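PDB 5IKY: oxalate biosynthetic component 1 from Burkholderia thailandensis, which makes oxalate under quorum-sensing control as a bifunctional enzyme, uniting an alpha/beta-hydrolase-type serine hydrolase with an additional lyase activity. Local coordinates for residues A10-V15 and N207-A212; D20-K25 and W151-I156; E41-A46 and L237-L242; G65-I70 and N91-S96; R130-Q135 and E166-D171. One frame throughout, in Å; residues are numbered along the deposited sequence.

Contact 1 (A10-V15 and N207-A212)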
# COMPACT_ATOMS: atom_id res chain seq x y z
N ALA A 10 13.16 10.21 1.41
CA ALA A 10 13.80 10.75 2.61
C ALA A 10 12.96 11.88 3.19
O ALA A 10 13.21 13.05 2.91
CB ALA A 10 15.20 11.23 2.29
N PRO A 11 11.96 11.53 4.02
CA PRO A 11 10.93 12.48 4.47
C PRO A 11 11.33 13.44 5.60
O PRO A 11 10.60 14.40 5.83
CB PRO A 11 9.81 11.55 4.96
CG PRO A 11 10.52 10.32 5.39
CD PRO A 11 11.68 10.15 4.45
N VAL A 12 12.45 13.22 6.28
CA VAL A 12 12.76 14.03 7.46
C VAL A 12 14.05 14.83 7.33
O VAL A 12 14.01 16.06 7.26
CB VAL A 12 12.86 13.15 8.73
CG1 VAL A 12 13.01 14.03 9.96
CG2 VAL A 12 11.63 12.26 8.86
N GLY A 13 15.18 14.14 7.31
CA GLY A 13 16.46 14.81 7.14
C GLY A 13 16.98 15.49 8.39
O GLY A 13 16.47 15.27 9.49
N ALA A 14 18.00 16.32 8.21
CA ALA A 14 18.68 16.96 9.33
C ALA A 14 18.50 18.48 9.35
O ALA A 14 18.42 19.09 10.41
CB ALA A 14 20.17 16.61 9.29
N VAL A 15 18.44 19.08 8.16
CA VAL A 15 18.48 20.54 8.05
C VAL A 15 17.12 21.25 8.06
O VAL A 15 16.92 22.17 8.85
CB VAL A 15 19.25 20.96 6.78
CG1 VAL A 15 19.20 22.47 6.60
CG2 VAL A 15 20.68 20.47 6.84
N ASN A 207 4.51 10.07 14.84
CA ASN A 207 3.30 9.88 14.04
C ASN A 207 3.38 10.58 12.69
O ASN A 207 2.93 10.04 11.67
CB ASN A 207 2.07 10.36 14.80
CG ASN A 207 1.72 9.46 15.97
OD1 ASN A 207 2.11 8.29 16.00
ND2 ASN A 207 0.97 10.00 16.92
N GLY A 208 3.94 11.78 12.67
CA GLY A 208 4.12 12.52 11.43
C GLY A 208 5.04 11.78 10.48
O GLY A 208 4.78 11.71 9.27
N ILE A 209 6.11 11.21 11.02
CA ILE A 209 7.10 10.49 10.24
C ILE A 209 6.52 9.19 9.67
O ILE A 209 6.78 8.84 8.51
CB ILE A 209 8.35 10.18 11.09
CG1 ILE A 209 9.10 11.48 11.40
CG2 ILE A 209 9.27 9.19 10.38
CD1 ILE A 209 10.08 11.37 12.55
N VAL A 210 5.74 8.48 10.47
CA VAL A 210 5.05 7.29 10.00
C VAL A 210 4.13 7.63 8.83
O VAL A 210 4.16 6.96 7.80
CB VAL A 210 4.22 6.64 11.12
CG1 VAL A 210 3.22 5.65 10.54
CG2 VAL A 210 5.15 5.95 12.11
N ASP A 211 3.35 8.70 8.97
CA ASP A 211 2.43 9.11 7.92
C ASP A 211 3.16 9.52 6.64
O ASP A 211 2.76 9.13 5.54
CB ASP A 211 1.54 10.26 8.40
CG ASP A 211 0.50 9.80 9.40
OD1 ASP A 211 0.17 8.59 9.40
OD2 ASP A 211 -0.00 10.64 10.17
N ALA A 212 4.22 10.30 6.78
CA ALA A 212 4.98 10.75 5.62
C ALA A 212 5.59 9.57 4.87
O ALA A 212 5.66 9.57 3.64
CB ALA A 212 6.07 11.73 6.05
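Val12 and Ile209 meet at about a right angle: the valine pushes one methyl group against the flank of the isoleucine chain. That methyl is CG2, and its closest approach is to Ile209 CG1, at 3.7 Å. It also lies 4.1 Å from Ile209 CD1, so it bears on the middle and the tip of the chain together. The valine torsion explains the choice of branch, since with CG1 anti to the backbone N (chi1 -173°) it is CG2, anti to the carbonyl carbon, that looks across to the helix. One helical turn further on, Ala212 presents its only side-chain atom to Pro11, CB against CB at 3.9 Å.

Residues 10-15 leave the end of strand 4-9, whereas 207-212 belong to helix 206-218, which leads into strand 223-226. Those two strands are parallel neighbours, and the helix packs on them as in a TIM barrel, the clan of this family, although almost 200 residues intervene between strand 4-9 and the helix. Leu226 of the second strand touches both Pro11 and Ile209. Ile263 of helix 257-270 adds to the apolar surroundings of Ile209.

The bound magnesium ion, with His227 and Glu477 at its site, lies about 8 Å from the side chain of Val12. Arg229 takes up the carbonyl of Gly13 through a hydrogen bond. All four touching residues are buried and meet carbon to carbon, which implies that dispersion and shape hold the loop to the helix here, while direction-specific polar bonds come from neighbours such as Arg229.

Contact 2 (D20-K25 and W151-I156); sequences DPLEPK and WAHDRI
His153 is the side chain over which Leu22 lays its methyl CD2, and it can be followed outward atom by atom. Its CB lies 4.1 Å from Leu22 CD2. A chi1 of -50° sets CG beside the backbone N and brings the ring under the methyl. At CG the same methyl comes nearest, 3.9 Å away, and at ring atom CD2 the leucine methyl is still only 4.2 Å off. The methyl therefore rides over one face of the imidazole in a CH-pi contact, 21° off the ring normal, displaced toward the CB side. On its other branch the ring carries ND1, which stands over a face of the Trp151 indole; Ile156 CG1 covers the opposite face. The imidazole so turns an edge to the indole while giving a face to the leucine.

Trp151 makes its own link across the contact at its far rim. The carbonyl O of Pro21 lies near the indole plane, 3.5 Å from Trp151 CH2.

That carbonyl is held in a compact turn. Asp20 OD1 accepts from Leu22 N at 3.1 Å, an Asx turn, inside a type I beta turn from Asp20 to Glu23. Asp20 O takes Glu23 N on one face of its plane and Lys25 NZ on the other, so the turn is braced from both sides.

Around the contact, residues 20-25 link strands 17-18 and 26-28, with Glu23 OE2 bonded to Gly247 N of strand 246-248. Residues 151-156 run from strand 149-150 into strand 156-160, where Ile156 has a backbone bond to Tyr64 of strand 60-64, and Trp141 meets the indole of Trp151.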
# COMPACT_ATOMS: atom_id res chain seq x y z
N ASP A 20 4.77 25.87 11.66
CA ASP A 20 3.32 25.78 11.86
C ASP A 20 2.58 26.85 11.06
O ASP A 20 2.78 28.05 11.27
CB ASP A 20 3.00 25.92 13.35
CG ASP A 20 1.65 25.32 13.72
OD1 ASP A 20 0.74 25.28 12.86
OD2 ASP A 20 1.50 24.89 14.88
N PRO A 21 1.70 26.42 10.14
CA PRO A 21 0.92 27.34 9.31
C PRO A 21 -0.02 28.20 10.14
O PRO A 21 -0.46 29.25 9.67
CB PRO A 21 0.12 26.41 8.39
CG PRO A 21 0.73 25.08 8.51
CD PRO A 21 1.36 25.01 9.86
N LEU A 22 -0.34 27.75 11.35
CA LEU A 22 -1.31 28.43 12.20
C LEU A 22 -0.64 29.33 13.23
O LEU A 22 -1.28 29.78 14.18
CB LEU A 22 -2.21 27.40 12.89
CG LEU A 22 -2.96 26.47 11.93
CD1 LEU A 22 -3.90 25.56 12.70
CD2 LEU A 22 -3.71 27.28 10.88
N GLU A 23 0.65 29.58 13.05
CA GLU A 23 1.37 30.55 13.87
C GLU A 23 1.43 31.89 13.16
O GLU A 23 1.52 31.93 11.93
CB GLU A 23 2.79 30.06 14.19
CG GLU A 23 2.88 29.02 15.29
CD GLU A 23 4.31 28.70 15.66
OE1 GLU A 23 5.23 29.37 15.14
OE2 GLU A 23 4.52 27.79 16.49
N PRO A 24 1.38 32.99 13.93
CA PRO A 24 1.55 34.32 13.34
C PRO A 24 2.88 34.43 12.59
O PRO A 24 3.88 33.84 13.01
CB PRO A 24 1.52 35.26 14.55
CG PRO A 24 1.44 34.38 15.77
CD PRO A 24 0.93 33.06 15.32
N LYS A 25 2.88 35.17 11.48
CA LYS A 25 4.07 35.28 10.64
C LYS A 25 4.63 36.70 10.65
O LYS A 25 5.59 37.00 9.94
CB LYS A 25 3.74 34.84 9.21
CG LYS A 25 3.38 33.37 9.10
CD LYS A 25 4.58 32.49 9.42
CE LYS A 25 4.17 31.24 10.17
NZ LYS A 25 3.07 30.51 9.48
N TRP A 151 -6.58 29.68 0.79
CA TRP A 151 -6.36 29.42 2.21
C TRP A 151 -7.61 28.77 2.81
O TRP A 151 -8.71 29.30 2.67
CB TRP A 151 -6.02 30.72 2.94
CG TRP A 151 -5.80 30.56 4.40
CD1 TRP A 151 -6.73 30.71 5.39
CD2 TRP A 151 -4.58 30.22 5.06
NE1 TRP A 151 -6.16 30.49 6.62
CE2 TRP A 151 -4.84 30.18 6.44
CE3 TRP A 151 -3.29 29.94 4.61
CZ2 TRP A 151 -3.85 29.88 7.38
CZ3 TRP A 151 -2.31 29.63 5.54
CH2 TRP A 151 -2.60 29.60 6.91
N ALA A 152 -7.44 27.63 3.47
CA ALA A 152 -8.57 26.80 3.87
C ALA A 152 -8.97 26.92 5.34
O ALA A 152 -10.08 26.55 5.72
CB ALA A 152 -8.28 25.34 3.54
N HIS A 153 -8.06 27.42 6.17
CA HIS A 153 -8.27 27.41 7.62
C HIS A 153 -9.13 28.58 8.11
O HIS A 153 -9.35 29.54 7.38
CB HIS A 153 -6.92 27.42 8.33
CG HIS A 153 -5.97 26.37 7.82
ND1 HIS A 153 -4.99 26.65 6.88
CD2 HIS A 153 -5.87 25.05 8.09
CE1 HIS A 153 -4.32 25.54 6.62
NE2 HIS A 153 -4.83 24.56 7.33
N ASP A 154 -9.63 28.48 9.35
CA ASP A 154 -10.56 29.47 9.88
C ASP A 154 -9.84 30.64 10.55
O ASP A 154 -10.47 31.58 11.02
CB ASP A 154 -11.53 28.83 10.88
CG ASP A 154 -10.84 28.03 11.96
OD1 ASP A 154 -9.60 28.11 12.08
OD2 ASP A 154 -11.54 27.32 12.71
N ARG A 155 -8.51 30.56 10.59
CA ARG A 155 -7.67 31.67 10.99
C ARG A 155 -6.72 31.98 9.84
O ARG A 155 -6.51 31.14 8.97
CB ARG A 155 -6.87 31.34 12.25
CG ARG A 155 -7.67 31.17 13.52
CD ARG A 155 -6.75 30.72 14.65
NE ARG A 155 -7.44 30.62 15.93
CZ ARG A 155 -6.94 31.08 17.08
NH1 ARG A 155 -7.63 30.94 18.20
NH2 ARG A 155 -5.76 31.68 17.09
N ILE A 156 -6.16 33.18 9.84
CA ILE A 156 -5.13 33.51 8.86
C ILE A 156 -4.21 34.59 9.40
O ILE A 156 -4.62 35.46 10.17
CB ILE A 156 -5.74 33.94 7.51
CG1 ILE A 156 -4.67 33.91 6.40
CG2 ILE A 156 -6.40 35.31 7.61
CD1 ILE A 156 -5.23 34.07 5.01

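Contact 3 (E41-A46 and L237-L242); sequences EATIKA and LAIPGL
Leu237 drives its methyl CD1 into the side of helix 37-49, between Thr43 and Ala46. The chain is extended beyond CB, with chi2 179°, which carries CD1 as far as the helix surface. There it lies 4.0 Å from Ala46 CB and 3.8 Å from Thr43 O.

Ile239 reaches the same helix by folding instead: its chi2 of -65° bends CD1 back, and the methyl ends 3.8 Å from Thr43 CG2. Thr43 splits its two branches between different tasks. CG2, anti to the backbone N, faces Ile239, while OG1 lies beside the backbone N and bonds to the carbonyl of Arg39 one turn earlier. The hydroxyl is thus satisfied within its own helix, leaving the methyl to meet Ile239.

Beyond Ile239 the chain reverses in a type II beta turn ending at Leu242, with Gly241 at positive phi.

The helix comes from the N-terminal family region and the loop from the beta-keto acid cleavage region, so the two are joined here. Leu237 closes strand 235-237, pairs through its backbone with Ile246 and touches Ile248 of strand 246-248; Ile239 also rests on Ile27 of strand 26-28, and Leu32 of helix 29-33 packs against Thr43.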
# COMPACT_ATOMS: atom_id res chain seq x y z
N GLU A 41 14.38 42.05 25.06
CA GLU A 41 15.67 41.63 24.52
C GLU A 41 15.72 40.12 24.34
O GLU A 41 16.20 39.62 23.32
CB GLU A 41 16.81 42.10 25.42
N ALA A 42 15.22 39.39 25.34
CA ALA A 42 15.21 37.94 25.30
C ALA A 42 14.29 37.42 24.19
O ALA A 42 14.66 36.51 23.44
CB ALA A 42 14.78 37.37 26.64
N THR A 43 13.11 38.01 24.09
CA THR A 43 12.13 37.63 23.08
C THR A 43 12.66 37.84 21.67
O THR A 43 12.58 36.95 20.82
CB THR A 43 10.81 38.40 23.25
OG1 THR A 43 10.17 38.01 24.47
CG2 THR A 43 9.87 38.13 22.08
N ILE A 44 13.22 39.03 21.42
CA ILE A 44 13.71 39.38 20.10
C ILE A 44 14.87 38.48 19.66
O ILE A 44 14.89 38.00 18.53
CB ILE A 44 14.16 40.86 20.03
CG1 ILE A 44 12.94 41.78 20.11
CG2 ILE A 44 14.92 41.14 18.75
CD1 ILE A 44 13.27 43.24 19.95
N LYS A 45 15.82 38.25 20.55
CA LYS A 45 16.98 37.43 20.21
C LYS A 45 16.57 35.97 20.02
O LYS A 45 17.22 35.23 19.27
CB LYS A 45 18.08 37.54 21.27
CG LYS A 45 17.82 36.77 22.55
CD LYS A 45 19.08 36.67 23.40
CE LYS A 45 20.20 35.99 22.64
NZ LYS A 45 21.44 35.86 23.45
N ALA A 46 15.50 35.55 20.68
CA ALA A 46 14.98 34.20 20.51
C ALA A 46 14.28 34.08 19.17
O ALA A 46 14.39 33.06 18.49
CB ALA A 46 14.03 33.84 21.65
N LEU A 237 7.12 31.10 22.64
CA LEU A 237 7.14 32.51 23.02
C LEU A 237 5.73 33.08 23.08
O LEU A 237 4.97 32.96 22.12
CB LEU A 237 7.97 33.33 22.02
CG LEU A 237 9.49 33.15 22.04
CD1 LEU A 237 10.11 34.03 20.97
CD2 LEU A 237 10.05 33.49 23.41
N ALA A 238 5.39 33.71 24.20
CA ALA A 238 4.13 34.43 24.31
C ALA A 238 4.33 35.89 23.89
O ALA A 238 5.12 36.61 24.50
CB ALA A 238 3.58 34.36 25.72
N ILE A 239 3.62 36.30 22.85
CA ILE A 239 3.72 37.67 22.35
C ILE A 239 2.48 38.48 22.74
O ILE A 239 1.35 38.01 22.55
CB ILE A 239 3.89 37.69 20.81
CG1 ILE A 239 5.01 36.73 20.38
CG2 ILE A 239 4.17 39.10 20.31
CD1 ILE A 239 6.38 37.14 20.87
N PRO A 240 2.68 39.68 23.29
CA PRO A 240 1.56 40.55 23.67
C PRO A 240 0.62 40.84 22.49
O PRO A 240 1.09 41.22 21.42
CB PRO A 240 2.25 41.83 24.14
CG PRO A 240 3.59 41.38 24.61
CD PRO A 240 3.98 40.25 23.69
N GLY A 241 -0.68 40.65 22.70
CA GLY A 241 -1.66 40.93 21.66
C GLY A 241 -1.91 39.80 20.69
O GLY A 241 -2.74 39.92 19.79
N LEU A 242 -1.19 38.69 20.86
CA LEU A 242 -1.36 37.53 19.99
C LEU A 242 -1.86 36.32 20.78
O LEU A 242 -1.28 35.96 21.81
CB LEU A 242 -0.05 37.19 19.28
CG LEU A 242 0.41 38.21 18.24
CD1 LEU A 242 1.77 37.83 17.68
CD2 LEU A 242 -0.62 38.33 17.12

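Contact 4 (G65-I70 and N91-S96); sequences GYDAPI and NGWTPS
Ile70 lies across the six-membered ring of Trp93 at about a right angle, and this is the dense part of the contact. Its CD1 sits over one face, 3.9 Å from the centroid of that Trp93 ring and 18° off the normal, a CH-pi contact. Behind it CG1 comes to 3.6 Å from Trp93 CZ3. With chi2 at 177° the chain runs straight on from CG1, beside the CZ3 rim, to CD1 over the ring. At the ring's edge, near its plane, the carbonyl O of Ala68 approaches Trp93 CH2 to 3.2 Å.

Ile70 and Trp93 belong to the two outer strands, 70-71 and 93-96, of a three-stranded antiparallel sheet, with 99-102 between them. The indole therefore links strands that are not sheet neighbours, and it also packs on Trp100 and Arg102 of the middle strand. Gly92, just before the tryptophan, is the C-prime residue of a Schellman motif that ends helix 82-90 and turns the chain into strand 93-96.

Toward Asp67 the contact slackens. Its OD1 stays 4.4 Å from Trp93 CZ2, oblique to the ring. The residue is partly exposed, and OD1 has a long, weak ion pair with Arg102.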
# COMPACT_ATOMS: atom_id res chain seq x y z
N GLY A 65 -8.26 36.48 13.47
CA GLY A 65 -8.45 35.49 14.51
C GLY A 65 -7.30 35.34 15.50
O GLY A 65 -7.32 34.43 16.33
N TYR A 66 -6.31 36.22 15.43
CA TYR A 66 -5.11 36.07 16.24
C TYR A 66 -4.95 37.13 17.33
O TYR A 66 -3.88 37.23 17.95
CB TYR A 66 -3.87 36.07 15.35
CG TYR A 66 -3.65 34.76 14.64
CD1 TYR A 66 -2.98 33.71 15.26
CD2 TYR A 66 -4.12 34.55 13.35
CE1 TYR A 66 -2.77 32.51 14.63
CE2 TYR A 66 -3.93 33.35 12.70
CZ TYR A 66 -3.25 32.33 13.35
OH TYR A 66 -3.05 31.13 12.71
N ASP A 67 -6.00 37.91 17.57
CA ASP A 67 -5.94 38.98 18.56
C ASP A 67 -6.11 38.47 19.99
O ASP A 67 -6.80 37.49 20.24
CB ASP A 67 -7.01 40.04 18.27
CG ASP A 67 -6.78 40.76 16.96
OD1 ASP A 67 -5.62 41.13 16.67
OD2 ASP A 67 -7.76 40.98 16.21
N ALA A 68 -5.45 39.16 20.92
CA ALA A 68 -5.60 38.89 22.35
C ALA A 68 -5.47 40.20 23.11
O ALA A 68 -4.70 41.07 22.70
CB ALA A 68 -4.57 37.87 22.82
N PRO A 69 -6.21 40.36 24.22
CA PRO A 69 -6.15 41.64 24.93
C PRO A 69 -4.78 41.87 25.56
O PRO A 69 -4.12 40.92 25.96
CB PRO A 69 -7.23 41.49 26.01
CG PRO A 69 -7.33 40.02 26.24
CD PRO A 69 -7.07 39.38 24.90
N ILE A 70 -4.37 43.13 25.63
CA ILE A 70 -3.09 43.47 26.24
C ILE A 70 -3.29 44.21 27.55
O ILE A 70 -3.73 45.36 27.56
CB ILE A 70 -2.24 44.35 25.31
CG1 ILE A 70 -2.09 43.69 23.94
CG2 ILE A 70 -0.88 44.61 25.93
CD1 ILE A 70 -1.32 44.53 22.94
N ASN A 91 -2.32 51.01 14.73
CA ASN A 91 -2.50 49.62 14.33
C ASN A 91 -3.84 49.05 14.81
O ASN A 91 -4.05 47.84 14.79
CB ASN A 91 -1.35 48.76 14.86
CG ASN A 91 -0.11 48.84 13.99
OD1 ASN A 91 -0.19 49.18 12.81
ND2 ASN A 91 1.04 48.50 14.56
N GLY A 92 -4.73 49.93 15.26
CA GLY A 92 -6.10 49.56 15.53
C GLY A 92 -6.44 49.07 16.93
O GLY A 92 -7.40 48.33 17.11
N TRP A 93 -5.66 49.50 17.92
CA TRP A 93 -5.95 49.14 19.30
C TRP A 93 -6.53 50.32 20.07
O TRP A 93 -6.06 51.45 19.94
CB TRP A 93 -4.68 48.63 20.00
CG TRP A 93 -4.13 47.37 19.42
CD1 TRP A 93 -3.44 47.24 18.25
CD2 TRP A 93 -4.21 46.05 19.99
NE1 TRP A 93 -3.09 45.92 18.05
CE2 TRP A 93 -3.55 45.18 19.11
CE3 TRP A 93 -4.77 45.54 21.16
CZ2 TRP A 93 -3.44 43.81 19.35
CZ3 TRP A 93 -4.66 44.18 21.40
CH2 TRP A 93 -4.00 43.33 20.51
N THR A 94 -7.56 50.06 20.88
CA THR A 94 -8.12 51.08 21.75
C THR A 94 -7.89 50.73 23.21
O THR A 94 -8.07 49.57 23.60
CB THR A 94 -9.62 51.29 21.51
OG1 THR A 94 -10.32 50.06 21.73
CG2 THR A 94 -9.88 51.77 20.09
N PRO A 95 -7.50 51.72 24.02
CA PRO A 95 -7.23 51.50 25.44
C PRO A 95 -8.49 51.54 26.29
O PRO A 95 -9.51 52.11 25.88
CB PRO A 95 -6.30 52.66 25.79
CG PRO A 95 -6.76 53.76 24.90
CD PRO A 95 -7.21 53.11 23.61
N SER A 96 -8.42 50.94 27.46
CA SER A 96 -9.51 50.96 28.42
C SER A 96 -8.92 50.77 29.81
O SER A 96 -9.06 49.72 30.43
CB SER A 96 -10.54 49.87 28.10
OG SER A 96 -11.59 49.85 29.06

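Contact 5 (R130-Q135 and E166-D171)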
# COMPACT_ATOMS: atom_id res chain seq x y z
N ARG A 130 7.04 33.28 -8.81
CA ARG A 130 7.52 32.10 -8.09
C ARG A 130 7.70 32.38 -6.61
O ARG A 130 7.23 31.61 -5.77
CB ARG A 130 8.85 31.62 -8.68
CG ARG A 130 8.77 31.13 -10.10
CD ARG A 130 10.00 30.32 -10.45
NE ARG A 130 9.93 29.74 -11.78
CZ ARG A 130 10.64 30.16 -12.82
NH1 ARG A 130 11.49 31.17 -12.67
NH2 ARG A 130 10.50 29.57 -14.00
N GLN A 131 8.39 33.47 -6.30
CA GLN A 131 8.67 33.83 -4.91
C GLN A 131 7.39 34.07 -4.13
O GLN A 131 7.31 33.77 -2.95
CB GLN A 131 9.58 35.06 -4.86
CG GLN A 131 10.91 34.85 -5.56
CD GLN A 131 11.77 36.10 -5.57
OE1 GLN A 131 11.61 36.99 -4.73
NE2 GLN A 131 12.68 36.19 -6.54
N ILE A 132 6.38 34.62 -4.82
CA ILE A 132 5.07 34.81 -4.22
C ILE A 132 4.41 33.46 -3.94
O ILE A 132 3.97 33.19 -2.83
CB ILE A 132 4.16 35.66 -5.12
CG1 ILE A 132 4.67 37.10 -5.18
CG2 ILE A 132 2.72 35.63 -4.62
CD1 ILE A 132 3.86 37.99 -6.10
N VAL A 133 4.36 32.62 -4.97
CA VAL A 133 3.80 31.28 -4.85
C VAL A 133 4.54 30.47 -3.78
O VAL A 133 3.92 29.78 -2.98
CB VAL A 133 3.84 30.52 -6.19
CG1 VAL A 133 3.44 29.07 -6.00
CG2 VAL A 133 2.94 31.20 -7.21
N LEU A 134 5.87 30.58 -3.77
CA LEU A 134 6.67 29.85 -2.80
C LEU A 134 6.47 30.38 -1.38
O LEU A 134 6.47 29.61 -0.42
CB LEU A 134 8.15 29.90 -3.17
CG LEU A 134 8.57 28.99 -4.33
CD1 LEU A 134 10.08 29.02 -4.52
CD2 LEU A 134 8.09 27.57 -4.11
N GLN A 135 6.30 31.69 -1.24
CA GLN A 135 6.08 32.28 0.08
C GLN A 135 4.73 31.90 0.65
O GLN A 135 4.63 31.52 1.82
CB GLN A 135 6.21 33.81 0.03
CG GLN A 135 7.56 34.32 0.49
CD GLN A 135 7.82 34.07 1.96
OE1 GLN A 135 6.92 33.72 2.72
NE2 GLN A 135 9.07 34.24 2.37
N GLU A 166 6.91 46.39 -3.01
CA GLU A 166 7.52 47.29 -3.98
C GLU A 166 7.55 46.67 -5.37
O GLU A 166 7.06 47.26 -6.34
CB GLU A 166 8.95 47.66 -3.56
CG GLU A 166 9.06 48.33 -2.21
CD GLU A 166 10.48 48.26 -1.66
OE1 GLU A 166 11.38 47.81 -2.40
OE2 GLU A 166 10.69 48.66 -0.50
N ARG A 167 8.14 45.49 -5.46
CA ARG A 167 8.28 44.78 -6.73
C ARG A 167 6.92 44.48 -7.34
O ARG A 167 6.76 44.52 -8.56
CB ARG A 167 9.08 43.50 -6.53
CG ARG A 167 10.52 43.75 -6.10
CD ARG A 167 11.18 42.49 -5.57
NE ARG A 167 11.18 41.40 -6.54
CZ ARG A 167 11.42 40.13 -6.24
NH1 ARG A 167 11.69 39.79 -4.99
NH2 ARG A 167 11.40 39.20 -7.19
N MET A 168 5.94 44.19 -6.49
CA MET A 168 4.57 43.98 -6.95
C MET A 168 4.01 45.27 -7.54
O MET A 168 3.42 45.27 -8.62
CB MET A 168 3.68 43.48 -5.82
CG MET A 168 3.34 42.00 -5.90
SD MET A 168 2.22 41.47 -4.60
CE MET A 168 3.23 41.73 -3.14
N ARG A 169 4.20 46.38 -6.82
CA ARG A 169 3.71 47.68 -7.27
C ARG A 169 4.43 48.14 -8.53
O ARG A 169 3.83 48.75 -9.41
CB ARG A 169 3.88 48.72 -6.16
CG ARG A 169 3.00 49.95 -6.34
CD ARG A 169 3.44 51.09 -5.43
NE ARG A 169 3.58 50.66 -4.04
CZ ARG A 169 2.59 50.64 -3.16
NH1 ARG A 169 2.82 50.24 -1.91
NH2 ARG A 169 1.37 51.03 -3.51
N ALA A 170 5.73 47.85 -8.60
CA ALA A 170 6.54 48.25 -9.75
C ALA A 170 6.18 47.43 -10.99
O ALA A 170 5.95 47.99 -12.06
CB ALA A 170 8.02 48.10 -9.43
N ASP A 171 6.13 46.11 -10.83
CA ASP A 171 5.75 45.22 -11.92
C ASP A 171 4.33 45.50 -12.39
O ASP A 171 4.08 45.69 -13.58
CB ASP A 171 5.87 43.75 -11.49
CG ASP A 171 5.71 42.79 -12.65
OD1 ASP A 171 4.58 42.64 -13.16
OD2 ASP A 171 6.72 42.16 -13.05
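The polar link is made by Arg167 and Gln131, whose side chains cross at about a right angle. Arg167 NH1 donates to Gln131 OE1 at 2.8 Å, with an N-H...O angle of 157°. The oxygen lies at the edge of the guanidinium, near its plane, but the donor is tilted away from the plane of the amide, and the two flat groups stand 61° apart. Gln131 stretches out to its amide, whereas the arginine bends at chi3 (58°) to turn its guanidinium edge to the oxygen. Gln131 NE2 and Arg167 NH2, 3.3 Å apart, are both donors and make no hydrogen bond. Asp163 and Asp127 offer long, weak ion pairs to the guanidinium, which probably temper its charge.

The partners sit on two helices of the N-terminal family region, 126-138 and 162-172, kept well apart here: the closest CA atoms, of Ile132 and Met168, are 9.6 Å from each other. Asp171, a turn beyond Arg167, also receives the backbone N-H groups of Ser124 and Ser125 just ahead of helix 126-138.

The apolar link lies next to the polar one and is buried. Ile132 CD1 approaches Met168 CG to 4.0 Å, and the sulfur is nearly as near, Met168 SD standing 4.1 Å from the same methyl. Phe164 of helix 162-172 also packs on Ile132, and Leu179 of helix 176-181 touches Met168.

All five contacts lie on one side of the chain's centre. Contact 1 belongs to the barrel beside the magnesium ion and encloses contacts 2, 4 and 5 along the sequence, while it interleaves with contact 3. Contacts 2, 3 and 4 form a connected group, with centres 16 to 19 Å apart: Leu22 O probably bonds to Tyr66 OH, Gly241 O probably bonds to Ala68 N, and Gly241 packs on Trp93. Contact 5 stands apart on its helices, about 20 Å between centres from contact 2. Loop 237-242 thus ties the part assigned to the beta-keto acid cleavage family to helix 37-49 and to the 65-70 loop of the N-terminal region.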